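Dimethyladenosine transferase, putative (PDB 2H1R) probably methylates adenines of ribosomal RNA with S-adenosyl-L-methionine as methyl donor, this chain spanning most of the protein, including its Rossmann-like methyltransferase domain. Local coordinates at residues V46-C51 with V67-I72; E146-N151 with S158-N163; V164-K169 with E198-T203. One frame throughout, in Å; residues are numbered along the deposited sequence. Where two conformers were deposited one is given.

Contact 1. Residues V46-C51 with V67-I72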
# COMPACT_ATOMS: atom_id res chain seq x y z
N VAL A 46 -3.52 11.91 14.95
CA VAL A 46 -3.54 12.08 13.50
C VAL A 46 -2.10 12.41 13.04
O VAL A 46 -1.46 13.33 13.56
CB VAL A 46 -4.55 13.21 13.08
CG1 VAL A 46 -4.48 13.50 11.58
CG2 VAL A 46 -5.99 12.83 13.44
N LEU A 47 -1.59 11.64 12.06
CA LEU A 47 -0.34 11.97 11.37
C LEU A 47 -0.68 12.73 10.08
O LEU A 47 -1.44 12.22 9.23
CB LEU A 47 0.43 10.68 11.00
CG LEU A 47 1.75 10.83 10.21
CD1 LEU A 47 2.79 11.57 11.02
CD2 LEU A 47 2.25 9.44 9.82
N GLU A 48 -0.18 13.95 9.96
CA GLU A 48 -0.42 14.75 8.74
C GLU A 48 0.92 14.87 8.03
O GLU A 48 1.89 15.38 8.60
CB GLU A 48 -0.98 16.14 9.04
CG GLU A 48 -1.31 16.94 7.78
CD GLU A 48 -1.69 18.38 8.02
OE1 GLU A 48 -1.40 18.94 9.12
OE2 GLU A 48 -2.28 19.00 7.08
N ILE A 49 0.98 14.38 6.80
CA ILE A 49 2.23 14.46 6.02
C ILE A 49 2.04 15.57 4.99
O ILE A 49 1.18 15.46 4.10
CB ILE A 49 2.55 13.12 5.31
CG1 ILE A 49 2.59 11.96 6.30
CG2 ILE A 49 3.88 13.24 4.56
CD1 ILE A 49 2.82 10.61 5.62
N GLY A 50 2.81 16.64 5.15
CA GLY A 50 2.73 17.77 4.23
C GLY A 50 1.68 18.80 4.62
O GLY A 50 0.58 18.82 4.06
N CYS A 51 2.02 19.70 5.54
CA CYS A 51 1.00 20.60 6.11
C CYS A 51 0.75 21.92 5.36
O CYS A 51 -0.21 22.65 5.68
CB CYS A 51 1.27 20.85 7.60
SG CYS A 51 2.86 21.61 7.92
N VAL A 67 -2.23 16.19 16.82
CA VAL A 67 -1.79 16.08 15.42
C VAL A 67 -0.26 16.15 15.40
O VAL A 67 0.36 17.01 16.05
CB VAL A 67 -2.37 17.20 14.52
CG1 VAL A 67 -1.75 17.12 13.07
CG2 VAL A 67 -3.93 17.19 14.50
N ILE A 68 0.34 15.23 14.66
CA ILE A 68 1.79 15.25 14.44
C ILE A 68 1.93 15.51 12.96
O ILE A 68 1.28 14.86 12.13
CB ILE A 68 2.46 13.93 14.84
CG1 ILE A 68 2.24 13.64 16.34
CG2 ILE A 68 3.97 13.97 14.50
CD1 ILE A 68 2.45 12.20 16.74
N THR A 69 2.71 16.52 12.63
CA THR A 69 2.87 16.84 11.22
C THR A 69 4.33 16.72 10.81
O THR A 69 5.24 16.98 11.60
CB THR A 69 2.27 18.22 10.89
OG1 THR A 69 2.47 18.52 9.51
CG2 THR A 69 2.88 19.29 11.73
N ILE A 70 4.54 16.25 9.57
CA ILE A 70 5.86 16.09 8.98
C ILE A 70 5.84 16.90 7.69
O ILE A 70 5.04 16.62 6.79
CB ILE A 70 6.17 14.59 8.64
CG1 ILE A 70 6.15 13.72 9.90
CG2 ILE A 70 7.53 14.47 7.91
CD1 ILE A 70 6.18 12.20 9.65
N ASP A 71 6.69 17.93 7.62
CA ASP A 71 6.92 18.66 6.37
C ASP A 71 8.41 18.76 6.04
O ASP A 71 9.27 18.76 6.93
CB ASP A 71 6.26 20.05 6.39
CG ASP A 71 6.16 20.69 5.00
OD1 ASP A 71 5.04 20.70 4.40
OD2 ASP A 71 7.20 21.19 4.50
N ILE A 72 8.70 18.83 4.74
CA ILE A 72 10.07 18.86 4.24
C ILE A 72 10.78 20.19 4.53
O ILE A 72 12.01 20.22 4.61
CB ILE A 72 10.13 18.49 2.73
CG1 ILE A 72 11.38 17.66 2.41
CG2 ILE A 72 9.96 19.76 1.84
CD1 ILE A 72 11.52 17.23 0.94
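Val-46 to Ile-49 and Val-67 to Ile-70 run parallel, their short axes at 21°, and are paired by four backbone hydrogen bonds. Ile-68 gives its N-H to Val-46 O and its carbonyl to Glu-48 N; Ile-70 likewise donates to Glu-48 O, and Ile-70 O accepts from Gly-50 N at 2.8 Å, carrying the pairing one residue past the strand. Val-67, Leu-47 and Thr-69 add CA-H...O contacts.

Apolar contact on one face centres on Leu-47, whose CD1 meets Ile-70 CD1 at 3.7 Å, the two side chains crossing at a slant. On the other face Val-46 lies beside Val-67.

Glu-48 and Thr-69 share that second face, pointing the same way, and OE1 of the extended glutamate is hydrogen-bonded to Thr-57 OG1. With its hydroxyl opposite the backbone N (chi1 179°), Thr-69 brings OG1 to 3.2 Å from Cys-51 CB and makes a weak bond to Glu-48 O. Past the strand ends, Asp-71 OD1 accepts a weak bond from Cys-51 N (3.4 Å, 126° at the hydrogen), while OD2 is hydrogen-bonded to Asp-73 N.

Gly-50 and Asp-71, both predicted to bind S-adenosyl-L-methionine, thus stand side by side at the C-terminal ends of adjacent strands. This is the beta-alpha-beta start of a Rossmann-like class I methyltransferase, with the glycine-rich turn after the first strand and the acidic residue after the second.

Contact 2. Residues E146-N151 with S158-N163; sequences ERMLAN and SRLTIN
Arg-147 meets the start of the helix 159-167 through both its backbone and its side chain. Its carbonyl O receives the hydroxyl of Thr-161, with OG1 2.6 Å from Arg-147 O; the donor stands 29° out of the carbonyl plane. Thr-161 OG1 also accepts the N-H of Ser-158, 3.2 Å from Ser-158 N, so one hydroxyl links the end of the first helix to the N-cap residue of the second. A chi1 of -40° sets Thr-161 OG1 opposite its own carbonyl carbon and leaves CG2 to pack against the backbone.

The arginine side chain bends at chi2 and chi3 and folds over Leu-160, crossing it at about a right angle. One methyl, Leu-160 CD2, sits over the centre of the guanidinium, 3.7 Å from Arg-147 CZ. Ser-158 OG approaches Arg-147 NH1 obliquely at 3.1 Å, and a water lies in the guanidinium plane at its edge. This water accepts a hydrogen bond from Leu-160 N, in the first turn of the helix, and a weak one from NH1.

Met-148 follows, its CB directed away from the second segment, yet Met-148 CG still touches Leu-160 CD2 at 4.0 Å. That methyl therefore lies against both the arginine and the methionine. The carbonyl O of Met-148 rests 3.6 Å from Thr-161 CG2. After the helix ends, Ala-150 turns its methyl toward Thr-161 and contacts OG1, while its O adjoins CG2.

Met-148 and Leu-160 both reach Ile-123 of helix 119-128, which joins a third helix to this corner. Beyond them, Leu-149 packs on Val-170 and Lys-172 of strand 168-176, and Ile-162 faces helix 205-216.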
# COMPACT_ATOMS: atom_id res chain seq x y z
N GLU A 146 -5.44 5.70 -9.96
CA GLU A 146 -6.24 4.80 -10.84
C GLU A 146 -5.71 3.36 -10.73
O GLU A 146 -6.48 2.42 -10.73
CB GLU A 146 -6.15 5.18 -12.32
CG GLU A 146 -6.90 6.39 -12.89
CD GLU A 146 -6.54 6.53 -14.39
OE1 GLU A 146 -6.61 5.49 -15.13
OE2 GLU A 146 -6.13 7.64 -14.83
N ARG A 147 -4.39 3.22 -10.64
CA ARG A 147 -3.72 1.91 -10.40
C ARG A 147 -4.10 1.23 -9.07
O ARG A 147 -4.36 0.04 -9.01
CB ARG A 147 -2.23 2.12 -10.39
CG ARG A 147 -1.60 2.50 -11.72
CD ARG A 147 -0.32 1.70 -11.93
NE ARG A 147 0.81 2.15 -11.14
CZ ARG A 147 1.74 1.35 -10.61
NH1 ARG A 147 1.68 0.02 -10.75
NH2 ARG A 147 2.74 1.87 -9.91
N MET A 148 -4.15 2.01 -7.99
CA MET A 148 -4.52 1.45 -6.71
C MET A 148 -5.97 1.01 -6.78
O MET A 148 -6.36 0.08 -6.13
CB MET A 148 -4.38 2.51 -5.60
CG MET A 148 -2.95 2.91 -5.27
SD MET A 148 -3.00 4.26 -4.08
CE MET A 148 -3.54 3.38 -2.59
N LEU A 149 -6.77 1.73 -7.58
CA LEU A 149 -8.20 1.49 -7.68
C LEU A 149 -8.55 0.54 -8.84
O LEU A 149 -9.71 0.28 -9.11
CB LEU A 149 -8.93 2.84 -7.89
CG LEU A 149 -8.95 3.77 -6.65
CD1 LEU A 149 -9.38 5.21 -7.04
CD2 LEU A 149 -9.85 3.20 -5.63
N ALA A 150 -7.55 0.06 -9.54
CA ALA A 150 -7.80 -0.77 -10.74
C ALA A 150 -8.70 -1.99 -10.58
O ALA A 150 -8.73 -2.69 -9.53
CB ALA A 150 -6.50 -1.09 -11.43
N ASN A 151 -9.49 -2.26 -11.63
CA ASN A 151 -10.34 -3.46 -11.65
C ASN A 151 -9.57 -4.69 -12.12
O ASN A 151 -8.68 -4.61 -12.97
CB ASN A 151 -11.56 -3.26 -12.55
CG ASN A 151 -12.38 -2.04 -12.18
OD1 ASN A 151 -12.52 -1.12 -12.97
ND2 ASN A 151 -12.92 -2.03 -10.97
N SER A 158 -2.29 -4.33 -11.39
CA SER A 158 -0.86 -4.65 -11.22
C SER A 158 -0.56 -5.22 -9.82
O SER A 158 -1.49 -5.37 -8.98
CB SER A 158 -0.00 -3.41 -11.49
OG SER A 158 -0.13 -2.48 -10.41
N ARG A 159 0.71 -5.54 -9.60
CA ARG A 159 1.17 -6.02 -8.28
C ARG A 159 0.83 -4.97 -7.21
O ARG A 159 0.35 -5.33 -6.14
CB ARG A 159 2.67 -6.26 -8.33
CG ARG A 159 3.26 -6.79 -7.00
CD ARG A 159 4.73 -7.10 -7.16
NE ARG A 159 5.45 -6.01 -7.83
CZ ARG A 159 6.09 -5.03 -7.20
NH1 ARG A 159 6.69 -4.08 -7.89
NH2 ARG A 159 6.13 -5.00 -5.87
N LEU A 160 1.00 -3.69 -7.52
CA LEU A 160 0.60 -2.62 -6.58
C LEU A 160 -0.83 -2.78 -6.14
O LEU A 160 -1.13 -2.75 -4.92
CB LEU A 160 0.74 -1.22 -7.23
CG LEU A 160 -0.04 -0.08 -6.54
CD1 LEU A 160 0.56 0.20 -5.15
CD2 LEU A 160 -0.04 1.20 -7.41
N THR A 161 -1.73 -2.93 -7.12
CA THR A 161 -3.14 -3.09 -6.85
C THR A 161 -3.44 -4.24 -5.92
O THR A 161 -4.24 -4.08 -4.98
CB THR A 161 -4.00 -3.28 -8.15
OG1 THR A 161 -3.52 -2.42 -9.19
CG2 THR A 161 -5.43 -2.99 -7.83
N ILE A 162 -2.85 -5.40 -6.18
CA ILE A 162 -3.16 -6.54 -5.34
C ILE A 162 -2.58 -6.37 -3.92
O ILE A 162 -3.26 -6.70 -2.95
CB ILE A 162 -2.75 -7.89 -5.98
CG1 ILE A 162 -3.55 -8.11 -7.26
CG2 ILE A 162 -3.08 -9.07 -5.04
CD1 ILE A 162 -3.28 -9.50 -7.96
N ASN A 163 -1.37 -5.83 -3.81
CA ASN A 163 -0.79 -5.47 -2.49
C ASN A 163 -1.70 -4.62 -1.65
O ASN A 163 -2.03 -4.96 -0.49
CB ASN A 163 0.57 -4.82 -2.65
CG ASN A 163 1.65 -5.85 -2.84
OD1 ASN A 163 1.53 -6.96 -2.37
ND2 ASN A 163 2.69 -5.50 -3.54
O HOH W 1 3.20 -2.75 -9.63

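Contact 3. Residues V164-K169 with E198-T203; sequences VKLFCK and ESSFLT
Phe-167 turns the edge of its ring onto the face of Phe-201, its CD1 standing over the centre of that ring and 3.6 Å from Phe-201 CE1. The pair is edge-to-face, centroids 5.0 Å apart and planes at 58°. The neighbouring Phe-167 CE1 comes to 3.5 Å from Ser-200 O. On one face of the Phe-167 ring lies CG of the preceding Leu-166.

Ser-200 makes the polar link. Its OG donates to Leu-166 O at 2.7 Å, tilted 32° out of the carbonyl plane; chi1 of -82° swings the hydroxyl opposite the serine's carbonyl carbon and toward the helix.

The arrangement fastens the last turn of helix 159-167, where the chain passes into edge strand 168-176, to the 3-10 turn that follows the neighbouring antiparallel strand 189-196 and leads into helix 205-216. Backbone hydrogen bonds join Lys-169 to Ile-195 within the antiparallel pair and Phe-167 to Lys-197 just before the turn.

Leu-166 and Thr-203 meet tip to tip, Leu-166 CD2 lying 4.0 Å from Thr-203 OG1. Both pack on Trp-208 of helix 205-216 and on Leu-283 of helix 279-291, and Phe-201 rests on Arg-130 and Leu-132.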
# COMPACT_ATOMS: atom_id res chain seq x y z
N VAL A 164 -2.19 -3.55 -2.27
CA VAL A 164 -3.15 -2.65 -1.60
C VAL A 164 -4.42 -3.37 -1.15
O VAL A 164 -4.89 -3.19 0.01
CB VAL A 164 -3.47 -1.43 -2.52
CG1 VAL A 164 -4.57 -0.55 -1.93
CG2 VAL A 164 -2.24 -0.60 -2.69
N LYS A 165 -4.98 -4.20 -2.04
CA LYS A 165 -6.22 -4.88 -1.79
C LYS A 165 -6.05 -5.93 -0.67
O LYS A 165 -7.00 -6.20 0.08
CB LYS A 165 -6.70 -5.59 -3.06
CG LYS A 165 -7.36 -4.67 -4.12
CD LYS A 165 -7.55 -5.41 -5.44
CE LYS A 165 -8.80 -6.30 -5.40
NZ LYS A 165 -8.78 -7.28 -6.55
N LEU A 166 -4.86 -6.51 -0.58
CA LEU A 166 -4.63 -7.51 0.45
C LEU A 166 -4.66 -6.84 1.80
O LEU A 166 -5.31 -7.33 2.71
CB LEU A 166 -3.29 -8.24 0.27
CG LEU A 166 -3.00 -9.21 1.44
CD1 LEU A 166 -4.02 -10.29 1.49
CD2 LEU A 166 -1.65 -9.82 1.35
N PHE A 167 -3.98 -5.71 1.92
CA PHE A 167 -3.81 -5.08 3.21
C PHE A 167 -4.94 -4.15 3.67
O PHE A 167 -5.14 -3.96 4.88
CB PHE A 167 -2.40 -4.51 3.32
CG PHE A 167 -1.34 -5.60 3.29
CD1 PHE A 167 -1.12 -6.42 4.41
CD2 PHE A 167 -0.65 -5.89 2.09
CE1 PHE A 167 -0.19 -7.46 4.38
CE2 PHE A 167 0.30 -6.95 2.04
CZ PHE A 167 0.54 -7.72 3.18
N CYS A 168 -5.70 -3.62 2.71
CA CYS A 168 -6.72 -2.63 3.00
C CYS A 168 -8.01 -2.80 2.18
O CYS A 168 -8.06 -3.57 1.22
CB CYS A 168 -6.16 -1.22 2.78
SG CYS A 168 -4.56 -0.87 3.57
N LYS A 169 -9.05 -2.10 2.59
CA LYS A 169 -10.16 -1.76 1.71
C LYS A 169 -9.80 -0.36 1.23
O LYS A 169 -9.55 0.56 2.04
CB LYS A 169 -11.48 -1.75 2.46
CG LYS A 169 -11.72 -3.04 3.27
CD LYS A 169 -13.03 -2.98 4.04
CE LYS A 169 -12.87 -2.24 5.37
NZ LYS A 169 -14.15 -1.61 5.80
N GLU A 198 -7.03 -6.22 9.56
CA GLU A 198 -6.11 -6.80 10.55
C GLU A 198 -5.49 -8.15 10.16
O GLU A 198 -4.27 -8.36 10.33
CB GLU A 198 -6.78 -6.95 11.92
CG GLU A 198 -5.74 -7.23 13.03
N SER A 199 -6.33 -9.07 9.70
CA SER A 199 -5.91 -10.48 9.53
C SER A 199 -4.96 -10.70 8.35
O SER A 199 -4.29 -11.72 8.24
CB SER A 199 -7.13 -11.38 9.37
OG SER A 199 -7.77 -11.07 8.14
N SER A 200 -4.88 -9.71 7.48
CA SER A 200 -4.01 -9.80 6.35
C SER A 200 -2.56 -9.64 6.77
O SER A 200 -1.64 -10.10 6.08
CB SER A 200 -4.41 -8.75 5.32
OG SER A 200 -5.49 -9.25 4.55
N PHE A 201 -2.36 -8.99 7.91
CA PHE A 201 -1.02 -8.84 8.42
C PHE A 201 -0.37 -10.13 8.97
O PHE A 201 0.79 -10.13 9.31
CB PHE A 201 -0.94 -7.62 9.32
CG PHE A 201 -1.29 -6.36 8.59
CD1 PHE A 201 -0.30 -5.52 8.11
CD2 PHE A 201 -2.64 -6.07 8.26
CE1 PHE A 201 -0.64 -4.36 7.38
CE2 PHE A 201 -2.97 -4.92 7.55
CZ PHE A 201 -1.97 -4.07 7.11
N LEU A 202 -1.10 -11.23 8.95
CA LEU A 202 -0.51 -12.54 9.17
C LEU A 202 0.37 -13.00 7.97
O LEU A 202 1.29 -13.83 8.12
CB LEU A 202 -1.61 -13.54 9.48
CG LEU A 202 -2.43 -13.19 10.73
CD1 LEU A 202 -3.55 -14.17 10.94
CD2 LEU A 202 -1.50 -13.21 11.89
N THR A 203 0.15 -12.39 6.81
CA THR A 203 0.92 -12.72 5.60
C THR A 203 2.39 -12.30 5.69
O THR A 203 2.68 -11.20 6.13
CB THR A 203 0.32 -12.01 4.38
OG1 THR A 203 -1.03 -12.45 4.24
CG2 THR A 203 1.09 -12.38 3.11

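Overall arrangement
From the N terminus, contact 1 comes first: it closes the short beta-alpha-beta loop through helix 57-60 and pairs two neighbouring strands in one half of the central sheet. Contact 2 then closes the ten-residue connection between helices 142-148 and 159-167. Contact 3 begins where 158-163 ends and closes a longer loop made mostly of strands 168-176 and 189-196, at the far edge of that sheet. The three loops follow in series, without nesting or crossing. Contacts 2 and 3 share helix 159-167 and touch where Met-148 CE packs on Val-164 CG1, their centres about 14 Å apart, whereas contact 1 lies about 25 Å or more from both, centre to centre.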